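Local coordinates for pollen receptor-like kinase 3 (Arabidopsis thaliana, PDB 5WLS), which probably relays extracellular signals in pollen as a leucine-rich-repeat receptor kinase, its extracellular domain resembling those of the SERK co-receptors, at residues P3-K8 with N19-G24; G55-E60 with P83-L88; G176-T181 with G200-I205. All coordinates share one frame; numbering follows the deposited sequence.

Interaction 1 (P3-K8 with N19-G24); sequences PLVRFK and NSWRTG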
# COMPACT_ATOMS: atom_id res chain seq x y z
N PRO A 3 -14.23 12.35 -16.01
CA PRO A 3 -14.64 13.32 -14.97
C PRO A 3 -14.28 12.92 -13.55
O PRO A 3 -14.09 13.77 -12.68
CB PRO A 3 -16.16 13.38 -15.15
CG PRO A 3 -16.52 12.01 -15.59
CD PRO A 3 -15.38 11.54 -16.46
N LEU A 4 -14.23 11.63 -13.30
CA LEU A 4 -13.88 11.11 -11.98
C LEU A 4 -12.38 11.20 -11.73
O LEU A 4 -11.95 11.52 -10.61
CB LEU A 4 -14.36 9.67 -11.87
CG LEU A 4 -13.71 8.67 -12.83
CD1 LEU A 4 -14.21 7.36 -12.50
CD2 LEU A 4 -13.95 8.91 -14.29
N VAL A 5 -11.59 10.87 -12.76
CA VAL A 5 -10.16 11.08 -12.73
C VAL A 5 -9.83 12.55 -12.50
O VAL A 5 -8.87 12.88 -11.78
CB VAL A 5 -9.55 10.53 -14.03
CG1 VAL A 5 -8.08 10.75 -14.08
CG2 VAL A 5 -9.85 9.04 -14.12
N ARG A 6 -10.63 13.47 -13.05
CA ARG A 6 -10.28 14.86 -12.75
C ARG A 6 -11.02 15.39 -11.53
O ARG A 6 -10.66 16.46 -11.03
CB ARG A 6 -10.52 15.77 -13.95
CG ARG A 6 -9.76 17.09 -13.81
CD ARG A 6 -10.57 18.33 -14.12
NE ARG A 6 -9.70 19.47 -14.42
CZ ARG A 6 -10.08 20.74 -14.31
NH1 ARG A 6 -11.31 21.04 -13.91
NH2 ARG A 6 -9.23 21.72 -14.59
N PHE A 7 -11.98 14.64 -10.99
CA PHE A 7 -12.35 14.82 -9.58
C PHE A 7 -11.14 14.56 -8.71
O PHE A 7 -10.81 15.34 -7.82
CB PHE A 7 -13.47 13.87 -9.16
CG PHE A 7 -14.81 14.12 -9.80
CD1 PHE A 7 -15.08 15.29 -10.49
CD2 PHE A 7 -15.82 13.18 -9.66
CE1 PHE A 7 -16.33 15.48 -11.07
CE2 PHE A 7 -17.06 13.38 -10.23
CZ PHE A 7 -17.32 14.53 -10.93
N LYS A 8 -10.45 13.45 -8.98
CA LYS A 8 -9.34 13.03 -8.15
C LYS A 8 -8.15 13.98 -8.30
O LYS A 8 -7.45 14.25 -7.32
CB LYS A 8 -8.94 11.60 -8.51
CG LYS A 8 -8.02 10.94 -7.51
CD LYS A 8 -6.59 10.96 -8.00
CE LYS A 8 -5.67 10.22 -7.06
NZ LYS A 8 -4.26 10.29 -7.52
N ASN A 19 -0.55 17.20 -16.80
CA ASN A 19 -0.68 18.31 -17.74
C ASN A 19 -0.67 17.73 -19.15
O ASN A 19 0.38 17.59 -19.78
CB ASN A 19 0.42 19.35 -17.58
CG ASN A 19 -0.08 20.76 -17.84
OD1 ASN A 19 -1.27 20.95 -18.11
ND2 ASN A 19 0.80 21.75 -17.74
N SER A 20 -1.88 17.41 -19.63
CA SER A 20 -3.03 17.56 -18.75
C SER A 20 -4.01 16.41 -18.71
O SER A 20 -4.04 15.54 -19.58
CB SER A 20 -3.83 18.81 -19.12
OG SER A 20 -5.08 18.81 -18.45
N TRP A 21 -4.85 16.46 -17.69
CA TRP A 21 -5.97 15.55 -17.52
C TRP A 21 -7.25 16.28 -17.89
O TRP A 21 -8.16 16.51 -17.08
CB TRP A 21 -6.01 15.02 -16.09
CG TRP A 21 -4.92 14.02 -15.76
CD1 TRP A 21 -3.81 13.74 -16.51
CD2 TRP A 21 -4.86 13.14 -14.62
NE1 TRP A 21 -3.06 12.77 -15.90
CE2 TRP A 21 -3.68 12.38 -14.74
CE3 TRP A 21 -5.68 12.94 -13.51
CZ2 TRP A 21 -3.31 11.42 -13.80
CZ3 TRP A 21 -5.31 11.99 -12.57
CH2 TRP A 21 -4.14 11.24 -12.72
N ARG A 22 -7.29 16.67 -19.17
CA ARG A 22 -8.36 17.51 -19.68
C ARG A 22 -9.70 16.79 -19.61
O ARG A 22 -9.82 15.64 -20.04
CB ARG A 22 -8.06 17.93 -21.12
N THR A 23 -10.70 17.48 -19.07
CA THR A 23 -11.98 16.86 -18.75
C THR A 23 -12.74 16.39 -19.99
O THR A 23 -13.64 15.56 -19.87
CB THR A 23 -12.85 17.85 -17.96
OG1 THR A 23 -12.02 18.58 -17.05
CG2 THR A 23 -13.92 17.12 -17.17
N GLY A 24 -12.40 16.89 -21.18
CA GLY A 24 -13.11 16.49 -22.37
C GLY A 24 -12.33 15.60 -23.31
O GLY A 24 -12.63 15.54 -24.51

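Interaction 2 (G55-E60 with P83-L88); sequences GTINIE and PPFFKL. With NAG (2-acetamido-2-deoxy-beta-D-glucopyranose), chain E.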
# COMPACT_ATOMS: atom_id res chain seq x y z
N GLY A 55 -3.21 17.02 -0.68
CA GLY A 55 -4.61 16.98 -0.35
C GLY A 55 -5.05 15.64 0.18
O GLY A 55 -4.30 14.92 0.84
N THR A 56 -6.30 15.30 -0.11
CA THR A 56 -6.96 14.12 0.40
C THR A 56 -7.45 13.27 -0.76
O THR A 56 -8.02 13.79 -1.73
CB THR A 56 -8.13 14.51 1.31
OG1 THR A 56 -7.63 15.03 2.54
CG2 THR A 56 -9.01 13.31 1.61
N ILE A 57 -7.24 11.97 -0.68
CA ILE A 57 -7.79 11.05 -1.67
C ILE A 57 -9.26 10.82 -1.34
O ILE A 57 -9.62 10.52 -0.20
CB ILE A 57 -7.01 9.73 -1.68
CG1 ILE A 57 -5.61 9.96 -2.26
CG2 ILE A 57 -7.75 8.67 -2.48
CD1 ILE A 57 -4.67 8.84 -1.95
N ASN A 58 -10.12 10.95 -2.35
CA ASN A 58 -11.54 10.63 -2.23
C ASN A 58 -11.77 9.36 -3.03
O ASN A 58 -11.86 9.40 -4.26
CB ASN A 58 -12.42 11.79 -2.71
CG ASN A 58 -13.87 11.61 -2.31
OD1 ASN A 58 -14.25 10.59 -1.75
ND2 ASN A 58 -14.68 12.62 -2.59
N ILE A 59 -11.88 8.24 -2.32
CA ILE A 59 -11.90 6.93 -2.97
C ILE A 59 -13.22 6.67 -3.70
O ILE A 59 -13.27 5.82 -4.59
CB ILE A 59 -11.55 5.87 -1.91
CG1 ILE A 59 -10.03 5.80 -1.79
CG2 ILE A 59 -12.12 4.50 -2.23
CD1 ILE A 59 -9.54 4.89 -0.73
N GLU A 60 -14.28 7.41 -3.38
CA GLU A 60 -15.52 7.28 -4.14
C GLU A 60 -15.30 7.66 -5.60
O GLU A 60 -15.95 7.11 -6.49
CB GLU A 60 -16.63 8.13 -3.53
CG GLU A 60 -17.02 7.72 -2.11
CD GLU A 60 -17.65 6.34 -2.05
OE1 GLU A 60 -18.29 5.93 -3.03
OE2 GLU A 60 -17.50 5.67 -1.00
N PRO A 83 -6.63 6.12 3.57
CA PRO A 83 -7.96 6.15 2.97
C PRO A 83 -8.47 4.73 2.74
O PRO A 83 -7.67 3.79 2.60
CB PRO A 83 -7.74 6.89 1.64
CG PRO A 83 -6.47 7.66 1.84
CD PRO A 83 -5.63 6.78 2.71
N PRO A 84 -9.78 4.54 2.70
CA PRO A 84 -10.33 3.18 2.68
C PRO A 84 -10.13 2.46 1.36
O PRO A 84 -11.09 2.26 0.61
CB PRO A 84 -11.81 3.41 2.98
CG PRO A 84 -12.08 4.76 2.40
CD PRO A 84 -10.84 5.57 2.65
N PHE A 85 -8.89 2.07 1.05
CA PHE A 85 -8.61 1.44 -0.23
C PHE A 85 -9.31 0.09 -0.39
O PHE A 85 -9.38 -0.42 -1.51
CB PHE A 85 -7.11 1.28 -0.43
CG PHE A 85 -6.40 2.58 -0.74
CD1 PHE A 85 -5.76 3.28 0.26
CD2 PHE A 85 -6.41 3.09 -2.02
CE1 PHE A 85 -5.12 4.48 -0.01
CE2 PHE A 85 -5.77 4.29 -2.30
CZ PHE A 85 -5.13 4.98 -1.30
N PHE A 86 -9.83 -0.49 0.70
CA PHE A 86 -10.58 -1.73 0.61
C PHE A 86 -11.90 -1.59 -0.15
O PHE A 86 -12.53 -2.61 -0.45
CB PHE A 86 -10.86 -2.28 2.01
CG PHE A 86 -11.50 -1.29 2.94
CD1 PHE A 86 -10.73 -0.52 3.79
CD2 PHE A 86 -12.88 -1.13 2.96
CE1 PHE A 86 -11.33 0.39 4.65
CE2 PHE A 86 -13.48 -0.22 3.81
CZ PHE A 86 -12.70 0.54 4.66
N LYS A 87 -12.33 -0.37 -0.45
CA LYS A 87 -13.52 -0.15 -1.24
C LYS A 87 -13.29 -0.37 -2.73
O LYS A 87 -14.26 -0.35 -3.50
CB LYS A 87 -14.04 1.27 -0.99
CG LYS A 87 -14.74 1.43 0.35
CD LYS A 87 -14.62 2.87 0.82
CE LYS A 87 -15.83 3.34 1.62
NZ LYS A 87 -16.34 2.39 2.65
N LEU A 88 -12.05 -0.59 -3.15
CA LEU A 88 -11.76 -0.91 -4.54
C LEU A 88 -11.55 -2.41 -4.66
O LEU A 88 -10.50 -2.91 -4.23
CB LEU A 88 -10.52 -0.15 -5.00
CG LEU A 88 -10.58 1.32 -4.58
CD1 LEU A 88 -9.23 2.03 -4.72
CD2 LEU A 88 -11.64 2.04 -5.39
C1 NAG E . -6.51 22.09 -0.32
C2 NAG E . -6.57 22.04 1.20
C3 NAG E . -7.58 23.06 1.71
C4 NAG E . -7.22 24.45 1.19
C5 NAG E . -7.07 24.43 -0.34
C6 NAG E . -6.55 25.73 -0.90
C7 NAG E . -5.98 19.83 2.07
C8 NAG E . -6.49 18.49 2.53
N2 NAG E . -6.90 20.71 1.68
O3 NAG E . -7.59 23.06 3.13
O4 NAG E . -8.23 25.39 1.55
O5 NAG E . -6.14 23.41 -0.74
O6 NAG E . -5.66 25.52 -1.98
O7 NAG E . -4.78 20.09 2.05

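Interaction 3 (G176-T181 with G200-I205); sequences GEIPIT and GSPLNI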
# COMPACT_ATOMS: atom_id res chain seq x y z
N GLY A 176 6.90 -8.56 19.65
CA GLY A 176 6.91 -9.94 20.11
C GLY A 176 7.96 -10.86 19.51
O GLY A 176 8.96 -10.40 18.93
N GLU A 177 7.76 -12.16 19.68
CA GLU A 177 8.51 -13.14 18.90
C GLU A 177 8.13 -12.99 17.44
O GLU A 177 6.95 -12.83 17.11
CB GLU A 177 8.17 -14.55 19.38
CG GLU A 177 8.90 -15.66 18.62
CD GLU A 177 8.30 -17.03 18.87
OE1 GLU A 177 9.03 -17.94 19.31
OE2 GLU A 177 7.07 -17.16 18.69
N ILE A 178 9.12 -13.02 16.56
CA ILE A 178 8.76 -13.03 15.14
C ILE A 178 8.04 -14.34 14.82
O ILE A 178 8.54 -15.42 15.17
CB ILE A 178 10.00 -12.85 14.27
CG1 ILE A 178 10.40 -11.37 14.27
CG2 ILE A 178 9.74 -13.33 12.84
CD1 ILE A 178 11.60 -11.06 13.44
N PRO A 179 6.87 -14.28 14.19
CA PRO A 179 6.08 -15.51 13.97
C PRO A 179 6.85 -16.52 13.14
O PRO A 179 7.44 -16.19 12.11
CB PRO A 179 4.84 -15.00 13.23
CG PRO A 179 4.75 -13.54 13.57
CD PRO A 179 6.18 -13.08 13.69
N ILE A 180 6.86 -17.77 13.61
CA ILE A 180 7.54 -18.82 12.86
C ILE A 180 6.78 -19.17 11.58
O ILE A 180 7.37 -19.77 10.67
CB ILE A 180 7.74 -20.08 13.72
CG1 ILE A 180 6.41 -20.72 14.10
CG2 ILE A 180 8.57 -19.76 14.96
CD1 ILE A 180 6.55 -22.09 14.74
N THR A 181 5.50 -18.81 11.49
CA THR A 181 4.80 -18.88 10.20
C THR A 181 5.54 -18.08 9.13
O THR A 181 5.45 -18.41 7.94
CB THR A 181 3.36 -18.38 10.34
OG1 THR A 181 3.33 -17.21 11.17
CG2 THR A 181 2.50 -19.46 10.97
N GLY A 200 13.37 -13.70 18.69
CA GLY A 200 13.07 -14.96 18.03
C GLY A 200 13.84 -15.06 16.73
O GLY A 200 15.07 -14.98 16.73
N SER A 201 13.12 -15.30 15.64
CA SER A 201 13.43 -14.61 14.39
C SER A 201 14.46 -15.28 13.50
O SER A 201 14.94 -16.38 13.79
CB SER A 201 13.93 -13.20 14.71
OG SER A 201 13.08 -12.52 15.60
N PRO A 202 14.76 -14.65 12.36
CA PRO A 202 16.12 -14.75 11.79
C PRO A 202 17.14 -13.90 12.53
O PRO A 202 18.35 -14.15 12.38
CB PRO A 202 15.93 -14.26 10.34
CG PRO A 202 14.68 -13.44 10.38
CD PRO A 202 13.80 -14.09 11.39
N LEU A 203 16.71 -12.90 13.30
CA LEU A 203 17.61 -12.21 14.22
C LEU A 203 18.17 -13.19 15.24
O LEU A 203 17.52 -14.16 15.63
CB LEU A 203 16.89 -11.05 14.92
CG LEU A 203 16.05 -10.10 14.06
CD1 LEU A 203 15.28 -9.14 14.96
CD2 LEU A 203 16.91 -9.35 13.05
N ASN A 204 19.38 -12.90 15.71
CA ASN A 204 20.13 -13.81 16.58
C ASN A 204 19.86 -13.57 18.06
O ASN A 204 20.77 -13.76 18.88
CB ASN A 204 21.62 -13.69 16.28
CG ASN A 204 22.15 -12.29 16.47
OD1 ASN A 204 21.38 -11.36 16.70
ND2 ASN A 204 23.46 -12.13 16.37
N ILE A 205 18.65 -13.17 18.43
CA ILE A 205 18.31 -12.86 19.82
C ILE A 205 17.09 -13.67 20.23
O ILE A 205 16.00 -13.49 19.68
CB ILE A 205 18.06 -11.36 20.03
CG1 ILE A 205 19.36 -10.57 19.85
CG2 ILE A 205 17.50 -11.11 21.42
CD1 ILE A 205 19.14 -9.10 19.58
O HOH W 1 10.95 -16.70 14.59

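Interaction 1 (P3-K8 with N19-G24)
In the N-terminal cap of the leucine-rich-repeat solenoid, V5 on the opening helix packs against the indole of W21, which lies in the loop that follows. The methyl CG1 of V5 does the touching. It stands anti to the backbone N (chi1 178°) and meets the six-membered part of the indole, 3.3 Å from W21 CE3 and almost as close to CZ3. The two side chains cross at about a right angle, and the methyl comes in at a slant to the ring. The carbonyl of V5 backs up the same corner, with V5 O 3.6 Å from W21 CE3. No hydrogen bond joins the two segments; they meet by van der Waals contact.

The other end of the indole is pinned elsewhere: W21 NE1 is hydrogen-bonded to F33 O, which limits how the ring can turn. W32 stacks on it, and R9 makes a cation-pi contact with it.

One residue further along the helix, R6 runs outward across the loop. Its CG lies 3.7 Å from W21 O, then the chain bends at chi2 (-134°) and carries CD to 3.3 Å from T23 OG1. NE follows at 3.6 Å from the same oxygen, without a hydrogen bond. This half of the contact is open to solvent. P3 closes the end with a loose touch, its CA 4.4 Å from T23 CG2.

Helix 3-9 is covered from several directions. The W21 loop and I35 of strand 35-38 cover V5, I35 touching W21 as well; L4 rests on D64 and L65, while F7 touches D61 and K8 reaches L62, both of helix 59-63, joining the cap to the first repeats.

Interaction 2 (G55-E60 with P83-L88)
The ring of F85 receives the tip of I59 on one face and the tip of I57 at its edge. I59 CD1 sits 4.0 Å from the F85 ring centroid and 16° off the normal, a CH-pi contact displaced toward the CG-CD2 side of the ring. I57 CD1 arrives near the ring plane, 3.9 Å from F85 CZ, the two side chains crossing at about a right angle. Beyond the two segments, I71 of strand 70-72 and L96 also touch this phenylalanine.

I59 carries most of the contact. Its CG1 is anti to the carbonyl carbon (chi1 -83°), and the methyl CD1 beyond is tucked against the P84-F85 peptide, 3.3 Å from P84 C, and against the prolines, 3.6 Å from P83 CB. The other branch, CG2, lies against K87 CB and is 4.0 Å from L88 CD2. Here two successive turns of the solenoid stack outside the parallel sheet: the turn leading into helix 59-63 lies on the 83-88 turn with its short 3-10 segment 85-87. P84 centres an inverse gamma turn just before that segment, and I57 CB comes 4.1 Å from P83 CG.

At the solvent side E60 and K87 approach without a salt bridge, E60 OE2 and K87 NZ standing 5.0 Å apart. At the far end, T56 OG1 lies 3.6 Å from the acetyl methyl C8 of the attached NAG, beside G55.

Interaction 3 (G176-T181 with G200-I205)
I178 meets S201 along the whole length of its longer branch. CB starts 3.4 Å from S201 OG, CG1 follows at 3.2 Å from the same oxygen, and CD1 ends at a tight 3.0 Å, where S201 CB is close too. The branch is extended, with chi2 at 180°, and this carries CD1 past the serine to a looser fringe, 4.3 Å from P202 CD and 4.4 Å from L203 CD1. The serine oxygen therefore rests against hydrocarbon here, and no direct hydrogen bond links the segments.

A water supplies the polar link instead. It donates to I178 O at 2.8 Å and accepts from S201 N at the same length, bridging the two backbones. Just before it, E177 CG passes 4.3 Å from G200 CA, an approach the missing side chain allows; the backbone angles (phi 88°) leave no room for one. G200 N bonds to I205 O, closing the tail into a loop.

The sequence GEIP in 176-181 is the G-x-I-P signature of plant leucine-rich repeats, here near the C-terminal end of the solenoid, and 200-205 forms part of the C-terminal cap. The disulfide C199-C207 ties that tail together: C199 also makes backbone hydrogen bonds with G176 and I178, and E177 touches C207. I178 and P202 both touch F192, just past strand 189-191, while P179 leads into helix 180-183.

Overall arrangement
The three contacts follow one another along the solenoid. Interactions 1 and 2 lie on the same side of the chain's centre, their centres about 17 Å apart and their nearest atoms about 5 Å, so they do not touch; helix 59-63, where 55-60 ends, also touches helix 3-9. Interaction 3 closes the other end, about 34 Å from interaction 2 and 48 Å from interaction 1, centre to centre. Interactions 1 and 3 thus belong to the two caps, with disulfides C28-C37 and C199-C207 respectively, and interaction 2 to repeat-on-repeat stacking. An attached NAG borders interaction 2 and lies about 14 Å from the R6 side chain of interaction 1.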